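Local coordinates for protein leucyl-trna synthetase (Plasmodium falciparum, PDB 5FOC) that probably attaches leucine to its cognate tRNA at the expense of ATP, the part present here being the editing domain, which probably removes wrongly attached amino acids from tRNA, at residues Glu131-Gly135 against Ser296-Leu300; Ser126-Pro130 against Leu332-Gln336; Ser260-Tyr266 against Asn306-Tyr312; Lys234-Tyr239 against Gln289-Glu295. The protein carries 2 engineered substitutions. The contacts are given in a common frame with arbitrary orientation. Numbering follows the deposited sequence.

Eight segments condense into two joined runs, 126-135 and 289-300, and four separate pieces. Interactions 1, 2 and 3 form a compact group, with centres 10 to 12 Å apart, where strands 120-127 and 298-299 and helices 263-274, 307-314 and 325-339 converge. D261 links all three: its carboxylate reaches S296 and C297, its carbonyl Q336. Interaction 4 stands apart, nearer the middle of the chain, its centre about 14 Å from that of interaction 1 and about 20 Å from that of interaction 2, yet S294 bonds to both G135 and S260. Along the chain, interaction 4 falls between the segments of interaction 1, interactions 1 and 3 between those of interaction 2, and interaction 3 alternates with 1 and 4. Those three helices are thereby tied to the large mixed sheet.

Interaction 1: residues Glu131-Gly135 against Ser296-Leu300; sequences ETAYG and SCIEL
Residues 131-135 form a 3-10 turn, closed by G135 N to T132 O at 3.0 Å, against which 296-300 passes as a chain extended except for a bend at C297. CA atoms are nearest at T132-C297 (5.5 Å) and G135-S296 (5.9 Å); 228 Å² is buried, without a direct hydrogen bond between the segments. S296 enters extended (phi/psi -68/130), its CA-to-CB bond pointing away; S296 OG is hydrogen-bonded to D261 and N306. At C297 the backbone bends (-100/-10), and the m rotamer sends the thiol into the turn: C297 SG lies 3.6 Å from G135 N, 3.7 Å from T132 O and 4.0 Å from Y134 CB, near the plane of the tyrosine ring, while C297 CB rests 3.8 Å from E131 O. An ideal CB on G135 would come within 3.4 Å of C297 SG, so the absence of a side chain eases the fit. I298 returns to strand geometry (-139/128); in its mt rotamer, I298 CD1 touches T132 CG2 at 3.5 Å and E131 OE2 at 4.0 Å. The polar ends beside it are engaged elsewhere, E131 with R356 and T132 with K129. E299 and L300 then lead away, E299 pairing with I341 of the small antiparallel sheet. In sequence, the turn carrying T132 probably corresponds to the threonine-rich segment that lines the editing pocket of related leucyl-tRNA synthetases.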
loop_
_atom_site.group_PDB
_atom_site.type_symbol
_atom_site.label_atom_id
_atom_site.label_comp_id
_atom_site.label_asym_id
_atom_site.label_seq_id
_atom_site.Cartn_x
_atom_site.Cartn_y
_atom_site.Cartn_z
ATOM N N GLU A 131 -10.212 10.334 -0.111
ATOM C CA GLU A 131 -11.334 10.614 -1.008
ATOM C C GLU A 131 -11.053 10.208 -2.478
ATOM O O GLU A 131 -11.967 10.252 -3.300
ATOM C CB GLU A 131 -11.788 12.093 -0.909
ATOM C CG GLU A 131 -10.810 13.132 -1.458
ATOM C CD GLU A 131 -9.556 13.414 -0.597
ATOM O OE1 GLU A 131 -9.430 12.905 0.552
ATOM O OE2 GLU A 131 -8.677 14.163 -1.097
ATOM N N THR A 132 -9.788 9.995 -2.806
ATOM C CA THR A 132 -9.354 9.599 -4.153
ATOM C C THR A 132 -9.260 8.081 -4.295
ATOM O O THR A 132 -8.934 7.646 -5.390
ATOM C CB THR A 132 -7.967 10.239 -4.502
ATOM O OG1 THR A 132 -6.904 9.654 -3.725
ATOM C CG2 THR A 132 -8.011 11.823 -4.292
ATOM N N ALA A 133 -9.548 7.309 -3.262
ATOM C CA ALA A 133 -9.308 5.856 -3.300
ATOM C C ALA A 133 -10.105 5.173 -4.422
ATOM O O ALA A 133 -9.659 4.100 -4.962
ATOM C CB ALA A 133 -9.634 5.213 -1.986
ATOM N N TYR A 134 -11.272 5.705 -4.757
ATOM C CA TYR A 134 -12.064 5.047 -5.896
ATOM C C TYR A 134 -11.245 5.018 -7.168
ATOM O O TYR A 134 -11.436 4.052 -7.993
ATOM C CB TYR A 134 -13.364 5.800 -6.125
ATOM C CG TYR A 134 -14.252 5.360 -7.257
ATOM C CD1 TYR A 134 -14.995 4.204 -7.118
ATOM C CD2 TYR A 134 -14.433 6.139 -8.360
ATOM C CE1 TYR A 134 -15.886 3.803 -8.121
ATOM C CE2 TYR A 134 -15.306 5.752 -9.391
ATOM C CZ TYR A 134 -16.032 4.597 -9.220
ATOM O OH TYR A 134 -16.891 4.187 -10.185
ATOM N N GLY A 135 -10.391 6.008 -7.415
ATOM C CA GLY A 135 -9.573 6.086 -8.621
ATOM C C GLY A 135 -8.285 5.300 -8.630
ATOM O O GLY A 135 -7.500 5.470 -9.534
ATOM N N SER A 296 -10.793 9.859 -12.349
ATOM C CA SER A 296 -10.524 11.113 -11.584
ATOM C C SER A 296 -11.671 11.365 -10.616
ATOM O O SER A 296 -12.869 11.294 -10.973
ATOM C CB SER A 296 -10.365 12.275 -12.542
ATOM O OG SER A 296 -9.931 13.439 -11.831
ATOM N N CYS A 297 -11.298 11.620 -9.363
ATOM C CA CYS A 297 -12.242 11.839 -8.264
ATOM C C CYS A 297 -12.465 13.327 -7.924
ATOM O O CYS A 297 -13.428 13.614 -7.248
ATOM C CB CYS A 297 -11.773 11.109 -6.985
ATOM S SG CYS A 297 -11.707 9.309 -7.256
ATOM N N ILE A 298 -11.638 14.186 -8.503
ATOM C CA ILE A 298 -11.573 15.607 -8.059
ATOM C C ILE A 298 -11.458 16.514 -9.279
ATOM O O ILE A 298 -10.539 16.362 -10.084
ATOM C CB ILE A 298 -10.384 15.903 -7.108
ATOM C CG1 ILE A 298 -10.478 15.085 -5.819
ATOM C CG2 ILE A 298 -10.391 17.402 -6.680
ATOM C CD1 ILE A 298 -9.239 15.082 -4.960
ATOM N N GLU A 299 -12.343 17.508 -9.352
ATOM C CA GLU A 299 -12.244 18.536 -10.369
ATOM C C GLU A 299 -11.908 19.886 -9.704
ATOM O O GLU A 299 -12.339 20.176 -8.586
ATOM C CB GLU A 299 -13.501 18.657 -11.203
ATOM C CG GLU A 299 -14.767 19.074 -10.494
ATOM C CD GLU A 299 -15.873 19.428 -11.467
ATOM O OE1 GLU A 299 -15.694 19.226 -12.689
ATOM O OE2 GLU A 299 -16.933 19.889 -11.010
ATOM N N LEU A 300 -11.103 20.674 -10.385
ATOM C CA LEU A 300 -10.764 22.003 -9.897
ATOM C C LEU A 300 -11.479 22.958 -10.824
ATOM O O LEU A 300 -11.524 22.723 -12.046
ATOM C CB LEU A 300 -9.262 22.249 -9.903
ATOM C CG LEU A 300 -8.522 21.646 -8.698
ATOM C CD1 LEU A 300 -7.037 21.780 -8.882
ATOM C CD2 LEU A 300 -8.971 22.318 -7.418
#

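Interaction 2: residues Ser126-Pro130 against Leu332-Gln336; sequences STLKP and LYKKQ
A lysine almost fully extended from CB outward spans most of this gap: K129 (chi1 m, the rest t) places NZ 3.0 Å from Q336 OE1, although the closest CA atoms, K129 and Y333, are 8.1 Å apart. It springs from an ST turn at the end of strand 120-127, in which K129 N donates to T127 OG1 (2.9 Å, 160°). Facing it is one turn of helix 325-339, with Q336 N bonded to L332 O at 2.8 Å. The turn that ends this strand of the editing domain's mixed sheet, not the strand itself, meets the helix, mostly through side chains. Y333, chi1 t, points at the turn and offers its ring edge: Y333 CD1 lies 4.1 Å from K129 CG, and Y333 CE1 lies 3.7 Å from both L128 CB and L128 O. Q336, chi1 m and chi2 t, also bonds through NE2 to D261 O and T307 OG1. One water completes the contact, donating to L128 O at 2.6 Å and lying 3.0 Å from Y333 OH in a second hydrogen bond.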
loop_
_atom_site.group_PDB
_atom_site.type_symbol
_atom_site.label_atom_id
_atom_site.label_comp_id
_atom_site.label_asym_id
_atom_site.label_seq_id
_atom_site.Cartn_x
_atom_site.Cartn_y
_atom_site.Cartn_z
ATOM N N SER A 126 -0.873 3.776 2.388
ATOM C CA SER A 126 -0.993 5.036 3.179
ATOM C C SER A 126 -1.344 6.190 2.236
ATOM O O SER A 126 -0.702 6.334 1.183
ATOM C CB SER A 126 0.353 5.238 3.814
ATOM O OG SER A 126 0.219 6.437 4.583
ATOM N N THR A 127 -2.307 7.040 2.624
ATOM C CA THR A 127 -2.709 8.174 1.815
ATOM C C THR A 127 -3.101 9.370 2.712
ATOM O O THR A 127 -3.702 9.173 3.789
ATOM C CB THR A 127 -3.871 7.819 0.831
ATOM O OG1 THR A 127 -4.128 8.912 -0.036
ATOM C CG2 THR A 127 -5.123 7.451 1.548
ATOM N N LEU A 128 -2.799 10.557 2.191
ATOM C CA LEU A 128 -3.370 11.787 2.727
ATOM C C LEU A 128 -4.583 12.258 1.985
ATOM O O LEU A 128 -5.207 13.229 2.345
ATOM C CB LEU A 128 -2.310 12.892 2.716
ATOM C CG LEU A 128 -1.079 12.584 3.571
ATOM C CD1 LEU A 128 0.046 13.550 3.272
ATOM C CD2 LEU A 128 -1.478 12.547 5.026
ATOM N N LYS A 129 -5.006 11.497 0.938
ATOM C CA LYS A 129 -6.128 11.874 0.162
ATOM C C LYS A 129 -7.081 10.669 0.023
ATOM O O LYS A 129 -7.269 10.142 -1.109
ATOM C CB LYS A 129 -5.697 12.347 -1.225
ATOM C CG LYS A 129 -4.619 13.379 -1.404
ATOM C CD LYS A 129 -4.550 13.682 -2.914
ATOM C CE LYS A 129 -3.263 14.328 -3.367
ATOM N NZ LYS A 129 -3.305 14.789 -4.787
ATOM N N PRO A 130 -7.669 10.201 1.132
ATOM C CA PRO A 130 -8.550 9.003 1.067
ATOM C C PRO A 130 -9.729 9.129 0.141
ATOM O O PRO A 130 -10.161 8.085 -0.397
ATOM C CB PRO A 130 -9.028 8.782 2.496
ATOM C CG PRO A 130 -8.800 10.157 3.165
ATOM C CD PRO A 130 -7.597 10.745 2.508
ATOM N N LEU A 332 -0.602 21.207 -5.034
ATOM C CA LEU A 332 -1.807 20.542 -5.551
ATOM C C LEU A 332 -2.660 19.957 -4.421
ATOM O O LEU A 332 -3.880 20.062 -4.445
ATOM C CB LEU A 332 -1.446 19.447 -6.571
ATOM C CG LEU A 332 -2.614 18.651 -7.130
ATOM C CD1 LEU A 332 -3.507 19.545 -7.968
ATOM C CD2 LEU A 332 -2.083 17.465 -7.956
ATOM N N TYR A 333 -2.011 19.386 -3.409
ATOM C CA TYR A 333 -2.732 18.860 -2.261
ATOM C C TYR A 333 -3.620 19.918 -1.617
ATOM O O TYR A 333 -4.791 19.687 -1.338
ATOM C CB TYR A 333 -1.744 18.266 -1.268
ATOM C CG TYR A 333 -2.276 17.878 0.086
ATOM C CD1 TYR A 333 -2.875 16.656 0.322
ATOM C CD2 TYR A 333 -2.111 18.753 1.178
ATOM C CE1 TYR A 333 -3.331 16.310 1.581
ATOM C CE2 TYR A 333 -2.560 18.420 2.460
ATOM C CZ TYR A 333 -3.158 17.185 2.665
ATOM O OH TYR A 333 -3.627 16.810 3.907
ATOM N N LYS A 334 -3.015 21.099 -1.363
ATOM C CA LYS A 334 -3.742 22.215 -0.691
ATOM C C LYS A 334 -4.858 22.779 -1.600
ATOM O O LYS A 334 -5.983 23.011 -1.186
ATOM C CB LYS A 334 -2.714 23.267 -0.238
ATOM C CG LYS A 334 -2.068 22.906 1.102
ATOM C CD LYS A 334 -1.095 23.986 1.587
ATOM C CE LYS A 334 -0.119 23.449 2.647
ATOM N NZ LYS A 334 0.886 22.471 2.118
ATOM N N LYS A 335 -4.574 22.840 -2.898
ATOM C CA LYS A 335 -5.545 23.357 -3.841
ATOM C C LYS A 335 -6.754 22.432 -3.975
ATOM O O LYS A 335 -7.886 22.871 -3.958
ATOM C CB LYS A 335 -4.900 23.578 -5.201
ATOM C CG LYS A 335 -5.749 24.387 -6.154
ATOM C CD LYS A 335 -4.891 24.989 -7.254
ATOM C CE LYS A 335 -5.724 25.740 -8.274
ATOM N NZ LYS A 335 -6.248 27.033 -7.763
ATOM N N GLN A 336 -6.506 21.139 -4.193
ATOM C CA GLN A 336 -7.624 20.182 -4.161
ATOM C C GLN A 336 -8.447 20.222 -2.856
ATOM O O GLN A 336 -9.677 20.184 -2.880
ATOM C CB GLN A 336 -7.089 18.768 -4.381
ATOM C CG GLN A 336 -6.552 18.536 -5.785
ATOM C CD GLN A 336 -6.002 17.130 -5.930
ATOM O OE1 GLN A 336 -5.766 16.434 -4.923
ATOM N NE2 GLN A 336 -5.778 16.702 -7.180
HETATM O O HOH W 1 -4.892 14.280 4.748
#

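Interaction 3: residues Ser260-Tyr266 against Asn306-Tyr312; sequences SDSTDDY and NTGKYYY
N306 (phi/psi 56/45) is at the N-cap position of helix 307-314 without a side-chain capping bond; the first amides find partners in 260-266 and in water. G308 N donates to S260 O (3.0 Å, 154°); T307 N donates to water 3 (2.9 Å), which donates to D261 OD1 (2.7 Å); K309 N donates to water 2 (2.7 Å), which donates to S260 O (2.8 Å). N306 CA adds a CA-H...O contact to S260 O at 3.2 Å. D261 OD2 accepts from C297 N, and S296 OG bonds to D261 OD1; S260 OG bonds to S294, T307 OG1 to Q336. Helix 263-274 is capped by its own S262, D265 N donating to S262 OG at 3.2 Å. The next residue, T263 (chi1 m), sends OG1 to G308 O, 2.9 Å. The helices come close at T263-G308, CA atoms 3.9 Å apart, where a CB on G308 would clash with S262 O. Y266 and Y312, both chi1 t, meet obliquely (centroids 5.0 Å, planes 59°), and K309 CB makes a CH-pi contact 3.9 Å from the Y266 ring centroid. Helix 307-314 packs against the DSTDD run starting helix 263-274, which by sequence probably corresponds to the conserved aspartate-bearing helix start of leucyl-tRNA synthetase editing sites.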
loop_
_atom_site.group_PDB
_atom_site.type_symbol
_atom_site.label_atom_id
_atom_site.label_comp_id
_atom_site.label_asym_id
_atom_site.label_seq_id
_atom_site.Cartn_x
_atom_site.Cartn_y
_atom_site.Cartn_z
ATOM N N SER A 260 -4.780 9.875 -11.897
ATOM C CA SER A 260 -5.613 10.988 -12.323
ATOM C C SER A 260 -5.465 12.200 -11.434
ATOM O O SER A 260 -5.557 13.281 -11.942
ATOM C CB SER A 260 -7.097 10.597 -12.342
ATOM O OG SER A 260 -7.506 10.019 -11.131
ATOM N N ASP A 261 -5.312 11.952 -10.139
ATOM C CA ASP A 261 -5.470 13.017 -9.126
ATOM C C ASP A 261 -4.215 13.389 -8.392
ATOM O O ASP A 261 -4.260 14.332 -7.513
ATOM C CB ASP A 261 -6.491 12.555 -8.134
ATOM C CG ASP A 261 -7.886 12.393 -8.761
ATOM O OD1 ASP A 261 -8.213 13.117 -9.731
ATOM O OD2 ASP A 261 -8.666 11.596 -8.204
ATOM N N SER A 262 -3.101 12.768 -8.730
ATOM C CA SER A 262 -1.816 13.023 -8.088
ATOM C C SER A 262 -0.738 13.144 -9.139
ATOM O O SER A 262 -0.580 12.254 -9.975
ATOM C CB SER A 262 -1.458 11.929 -7.109
ATOM O OG SER A 262 -0.064 11.877 -6.871
ATOM N N THR A 263 -0.001 14.254 -9.129
ATOM C CA THR A 263 1.044 14.486 -10.113
ATOM C C THR A 263 2.224 13.539 -9.933
ATOM O O THR A 263 2.811 13.115 -10.932
ATOM C CB THR A 263 1.497 15.949 -10.128
ATOM O OG1 THR A 263 0.374 16.757 -10.471
ATOM C CG2 THR A 263 2.583 16.173 -11.136
ATOM N N ASP A 264 2.568 13.175 -8.704
ATOM C CA ASP A 264 3.683 12.264 -8.510
ATOM C C ASP A 264 3.298 10.873 -9.029
ATOM O O ASP A 264 4.103 10.239 -9.734
ATOM C CB ASP A 264 4.224 12.179 -7.076
ATOM C CG ASP A 264 3.186 11.975 -6.044
ATOM O OD1 ASP A 264 2.004 12.351 -6.226
ATOM O OD2 ASP A 264 3.574 11.453 -4.984
ATOM N N ASP A 265 2.058 10.467 -8.754
ATOM C CA ASP A 265 1.556 9.140 -9.214
ATOM C C ASP A 265 1.535 9.132 -10.712
ATOM O O ASP A 265 2.024 8.186 -11.342
ATOM C CB ASP A 265 0.143 8.883 -8.681
ATOM C CG ASP A 265 0.109 8.701 -7.153
ATOM O OD1 ASP A 265 1.222 8.752 -6.525
ATOM O OD2 ASP A 265 -0.977 8.536 -6.570
ATOM N N TYR A 266 0.989 10.188 -11.298
ATOM C CA TYR A 266 0.978 10.336 -12.749
ATOM C C TYR A 266 2.380 10.214 -13.337
ATOM O O TYR A 266 2.616 9.508 -14.349
ATOM C CB TYR A 266 0.368 11.677 -13.163
ATOM C CG TYR A 266 0.202 11.762 -14.644
ATOM C CD1 TYR A 266 -0.947 11.261 -15.236
ATOM C CD2 TYR A 266 1.207 12.251 -15.469
ATOM C CE1 TYR A 266 -1.093 11.261 -16.636
ATOM C CE2 TYR A 266 1.071 12.251 -16.863
ATOM C CZ TYR A 266 -0.089 11.761 -17.442
ATOM O OH TYR A 266 -0.255 11.755 -18.809
ATOM N N ASN A 306 -8.641 15.249 -13.719
ATOM C CA ASN A 306 -7.314 14.808 -14.170
ATOM C C ASN A 306 -6.263 15.874 -13.921
ATOM O O ASN A 306 -5.416 16.142 -14.754
ATOM C CB ASN A 306 -7.366 14.304 -15.605
ATOM C CG ASN A 306 -8.099 13.011 -15.668
ATOM O OD1 ASN A 306 -7.635 12.041 -15.111
ATOM N ND2 ASN A 306 -9.280 13.003 -16.268
ATOM N N THR A 307 -6.343 16.437 -12.721
ATOM C CA THR A 307 -5.439 17.475 -12.320
ATOM C C THR A 307 -3.982 17.009 -12.141
ATOM O O THR A 307 -3.051 17.832 -12.231
ATOM C CB THR A 307 -5.962 18.257 -11.056
ATOM O OG1 THR A 307 -6.064 17.394 -9.936
ATOM C CG2 THR A 307 -7.329 18.861 -11.312
ATOM N N GLY A 308 -3.766 15.725 -11.889
ATOM C CA GLY A 308 -2.424 15.198 -11.795
ATOM C C GLY A 308 -1.654 15.394 -13.081
ATOM O O GLY A 308 -0.526 15.854 -13.066
ATOM N N LYS A 309 -2.277 15.006 -14.202
ATOM C CA LYS A 309 -1.723 15.223 -15.531
ATOM C C LYS A 309 -1.598 16.728 -15.824
ATOM O O LYS A 309 -0.594 17.178 -16.358
ATOM C CB LYS A 309 -2.618 14.559 -16.590
ATOM C CG LYS A 309 -2.100 14.666 -18.018
ATOM C CD LYS A 309 -2.994 13.946 -19.021
ATOM C CE LYS A 309 -2.525 14.335 -20.401
ATOM N NZ LYS A 309 -3.276 13.764 -21.532
ATOM N N TYR A 310 -2.641 17.487 -15.516
ATOM C CA TYR A 310 -2.634 18.940 -15.784
ATOM C C TYR A 310 -1.390 19.628 -15.172
ATOM O O TYR A 310 -0.730 20.379 -15.861
ATOM C CB TYR A 310 -3.914 19.612 -15.270
ATOM C CG TYR A 310 -3.960 21.088 -15.550
ATOM C CD1 TYR A 310 -4.479 21.582 -16.744
ATOM C CD2 TYR A 310 -3.476 22.009 -14.609
ATOM C CE1 TYR A 310 -4.500 22.950 -17.011
ATOM C CE2 TYR A 310 -3.509 23.366 -14.858
ATOM C CZ TYR A 310 -4.016 23.828 -16.061
ATOM O OH TYR A 310 -4.047 25.187 -16.281
ATOM N N TYR A 311 -1.080 19.351 -13.904
ATOM C CA TYR A 311 0.118 19.956 -13.248
ATOM C C TYR A 311 1.453 19.331 -13.669
ATOM O O TYR A 311 2.470 20.026 -13.706
ATOM C CB TYR A 311 -0.041 20.036 -11.727
ATOM C CG TYR A 311 -1.049 21.106 -11.399
ATOM C CD1 TYR A 311 -0.695 22.480 -11.433
ATOM C CD2 TYR A 311 -2.380 20.792 -11.154
ATOM C CE1 TYR A 311 -1.640 23.484 -11.179
ATOM C CE2 TYR A 311 -3.327 21.797 -10.863
ATOM C CZ TYR A 311 -2.962 23.141 -10.899
ATOM O OH TYR A 311 -3.907 24.133 -10.628
ATOM N N TYR A 312 1.446 18.029 -13.996
ATOM C CA TYR A 312 2.599 17.395 -14.626
ATOM C C TYR A 312 3.027 18.188 -15.867
ATOM O O TYR A 312 4.189 18.566 -16.011
ATOM C CB TYR A 312 2.242 15.972 -15.013
ATOM C CG TYR A 312 3.336 15.175 -15.646
ATOM C CD1 TYR A 312 4.357 14.608 -14.872
ATOM C CD2 TYR A 312 3.347 14.959 -17.033
ATOM C CE1 TYR A 312 5.364 13.855 -15.447
ATOM C CE2 TYR A 312 4.358 14.204 -17.627
ATOM C CZ TYR A 312 5.356 13.648 -16.827
ATOM O OH TYR A 312 6.336 12.908 -17.389
HETATM O O HOH W 2 -4.175 13.112 -14.422
HETATM O O HOH W 3 -7.996 15.694 -10.424
#

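Interaction 4: residues Lys234-Tyr239 against Gln289-Glu295; sequences KIKNLY and QLKNNSE
Running nearly antiparallel (151°), 234-239 and 289-295 touch mainly through side chains, their backbones well separated: L238 CA and N292 CA are 8.0 Å apart, Y239 CA and Q289 CA 7.2 Å. K234 (ttpt) and E295 (chi1 t, chi2 p) reach toward each other, K234 NZ to E295 OE1 at 2.6 Å, a salt bridge. I235, chi1 p and chi2 t, extends CD1 to 3.8 Å from N292 CB and 3.7 Å from N293 O. Next come two asparagines: N292 in m puts ND2 2.8 Å from N237 O, and N237 in p returns a weak bond, ND2 to N292 OD1 at 3.0 Å. N292 ND2 also serves N137 O, so this loop residue fastens 289-295 to the start of strand 238-242, which pairs with 138-141 and 227-229 in the editing domain's mixed sheet. Beyond, the Y239 ring (chi1 m) receives Q289 on one face: Q289, chi1 m and chi2 t, brings CG to 4.1 Å from the Y239 ring centroid, 12° off the normal, a CH-pi contact, and Q289 NE2 to 3.3 Å from Y239 CD1, while Q289 OE1 accepts from K286 N.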
loop_
_atom_site.group_PDB
_atom_site.type_symbol
_atom_site.label_atom_id
_atom_site.label_comp_id
_atom_site.label_asym_id
_atom_site.label_seq_id
_atom_site.Cartn_x
_atom_site.Cartn_y
_atom_site.Cartn_z
ATOM N N LYS A 234 -12.633 1.352 -8.040
ATOM C CA LYS A 234 -13.500 1.094 -9.171
ATOM C C LYS A 234 -13.096 -0.222 -9.845
ATOM O O LYS A 234 -13.989 -1.084 -10.192
ATOM C CB LYS A 234 -13.405 2.220 -10.202
ATOM C CG LYS A 234 -14.435 2.035 -11.324
ATOM C CD LYS A 234 -14.490 3.154 -12.314
ATOM C CE LYS A 234 -13.411 3.023 -13.339
ATOM N NZ LYS A 234 -13.743 3.833 -14.530
ATOM N N ILE A 235 -11.801 -0.347 -10.137
ATOM C CA ILE A 235 -11.208 -1.586 -10.715
ATOM C C ILE A 235 -10.496 -2.403 -9.663
ATOM O O ILE A 235 -10.066 -1.870 -8.591
ATOM C CB ILE A 235 -10.260 -1.293 -11.901
ATOM C CG1 ILE A 235 -9.005 -0.502 -11.490
ATOM C CG2 ILE A 235 -11.013 -0.578 -12.991
ATOM C CD1 ILE A 235 -8.086 -0.118 -12.617
ATOM N N LYS A 236 -10.321 -3.681 -9.922
ATOM C CA LYS A 236 -9.763 -4.617 -8.938
ATOM C C LYS A 236 -8.436 -5.296 -9.384
ATOM O O LYS A 236 -7.990 -6.255 -8.753
ATOM C CB LYS A 236 -10.823 -5.679 -8.531
ATOM C CG LYS A 236 -12.175 -5.143 -8.080
ATOM C CD LYS A 236 -12.080 -4.187 -6.846
ATOM C CE LYS A 236 -13.476 -3.677 -6.434
ATOM N NZ LYS A 236 -13.408 -2.738 -5.306
ATOM N N ASN A 237 -7.808 -4.787 -10.434
ATOM C CA ASN A 237 -6.526 -5.306 -10.890
ATOM C C ASN A 237 -5.381 -4.333 -10.672
ATOM O O ASN A 237 -4.701 -3.896 -11.594
ATOM C CB ASN A 237 -6.601 -5.760 -12.371
ATOM C CG ASN A 237 -6.872 -4.632 -13.326
ATOM O OD1 ASN A 237 -7.683 -3.769 -13.028
ATOM N ND2 ASN A 237 -6.267 -4.665 -14.527
ATOM N N LEU A 238 -5.166 -4.018 -9.394
ATOM C CA LEU A 238 -4.219 -2.984 -9.050
ATOM C C LEU A 238 -2.842 -3.578 -8.864
ATOM O O LEU A 238 -2.463 -4.038 -7.761
ATOM C CB LEU A 238 -4.694 -2.322 -7.753
ATOM C CG LEU A 238 -6.154 -1.961 -7.660
ATOM C CD1 LEU A 238 -6.458 -1.248 -6.304
ATOM C CD2 LEU A 238 -6.558 -1.067 -8.787
ATOM N N TYR A 239 -2.083 -3.613 -9.937
ATOM C CA TYR A 239 -0.805 -4.280 -9.897
ATOM C C TYR A 239 0.122 -3.463 -9.016
ATOM O O TYR A 239 0.039 -2.207 -9.025
ATOM C CB TYR A 239 -0.243 -4.466 -11.299
ATOM C CG TYR A 239 -1.200 -5.287 -12.151
ATOM C CD1 TYR A 239 -1.474 -6.598 -11.844
ATOM C CD2 TYR A 239 -1.881 -4.691 -13.189
ATOM C CE1 TYR A 239 -2.393 -7.312 -12.629
ATOM C CE2 TYR A 239 -2.773 -5.422 -13.994
ATOM C CZ TYR A 239 -3.035 -6.703 -13.648
ATOM O OH TYR A 239 -3.930 -7.416 -14.458
ATOM N N GLN A 289 -0.146 -5.111 -18.449
ATOM C CA GLN A 289 -0.499 -4.701 -17.089
ATOM C C GLN A 289 -0.417 -3.205 -16.889
ATOM O O GLN A 289 -0.897 -2.764 -15.863
ATOM C CB GLN A 289 0.419 -5.365 -16.060
ATOM C CG GLN A 289 0.353 -6.881 -16.052
ATOM C CD GLN A 289 1.269 -7.488 -15.024
ATOM O OE1 GLN A 289 2.463 -7.590 -15.245
ATOM N NE2 GLN A 289 0.716 -7.909 -13.899
ATOM N N LEU A 290 0.130 -2.449 -17.843
ATOM C CA LEU A 290 0.430 -1.032 -17.616
ATOM C C LEU A 290 -0.641 -0.108 -18.163
ATOM O O LEU A 290 -0.406 1.065 -18.285
ATOM C CB LEU A 290 1.766 -0.668 -18.229
ATOM C CG LEU A 290 2.924 -1.547 -17.848
ATOM C CD1 LEU A 290 4.156 -1.066 -18.556
ATOM C CD2 LEU A 290 3.169 -1.519 -16.362
ATOM N N LYS A 291 -1.823 -0.639 -18.493
ATOM C CA LYS A 291 -2.841 0.173 -19.170
ATOM C C LYS A 291 -4.045 0.534 -18.295
ATOM O O LYS A 291 -5.074 0.940 -18.846
ATOM C CB LYS A 291 -3.298 -0.513 -20.454
ATOM C CG LYS A 291 -2.169 -0.737 -21.457
ATOM C CD LYS A 291 -2.655 -1.516 -22.695
ATOM C CE LYS A 291 -1.517 -2.200 -23.433
ATOM N NZ LYS A 291 -0.346 -1.316 -23.699
ATOM N N ASN A 292 -3.923 0.463 -16.959
ATOM C CA ASN A 292 -5.109 0.643 -16.122
ATOM C C ASN A 292 -5.415 2.135 -16.082
ATOM O O ASN A 292 -4.497 2.966 -15.852
ATOM C CB ASN A 292 -4.900 0.184 -14.670
ATOM C CG ASN A 292 -4.779 -1.294 -14.513
ATOM O OD1 ASN A 292 -5.105 -2.079 -15.481
ATOM N ND2 ASN A 292 -4.376 -1.745 -13.343
ATOM N N ASN A 293 -6.685 2.466 -16.257
ATOM C CA ASN A 293 -7.210 3.839 -16.132
ATOM C C ASN A 293 -7.504 4.156 -14.690
ATOM O O ASN A 293 -8.017 3.294 -13.966
ATOM C CB ASN A 293 -8.542 3.975 -16.901
ATOM C CG ASN A 293 -9.037 5.415 -16.984
ATOM O OD1 ASN A 293 -8.562 6.198 -17.797
ATOM N ND2 ASN A 293 -9.968 5.773 -16.120
ATOM N N SER A 294 -7.211 5.405 -14.289
ATOM C CA SER A 294 -7.569 5.954 -12.978
ATOM C C SER A 294 -8.726 6.930 -13.127
ATOM O O SER A 294 -8.578 7.919 -13.812
ATOM C CB SER A 294 -6.363 6.682 -12.490
ATOM O OG SER A 294 -6.692 7.398 -11.268
ATOM N N GLU A 295 -9.882 6.618 -12.544
ATOM C CA GLU A 295 -11.047 7.452 -12.666
ATOM C C GLU A 295 -10.791 8.682 -11.758
ATOM O O GLU A 295 -10.589 8.500 -10.595
ATOM C CB GLU A 295 -12.291 6.736 -12.186
ATOM C CG GLU A 295 -13.576 7.502 -12.412
ATOM C CD GLU A 295 -14.020 7.512 -13.854
ATOM O OE1 GLU A 295 -13.947 6.436 -14.529
ATOM O OE2 GLU A 295 -14.428 8.610 -14.307
#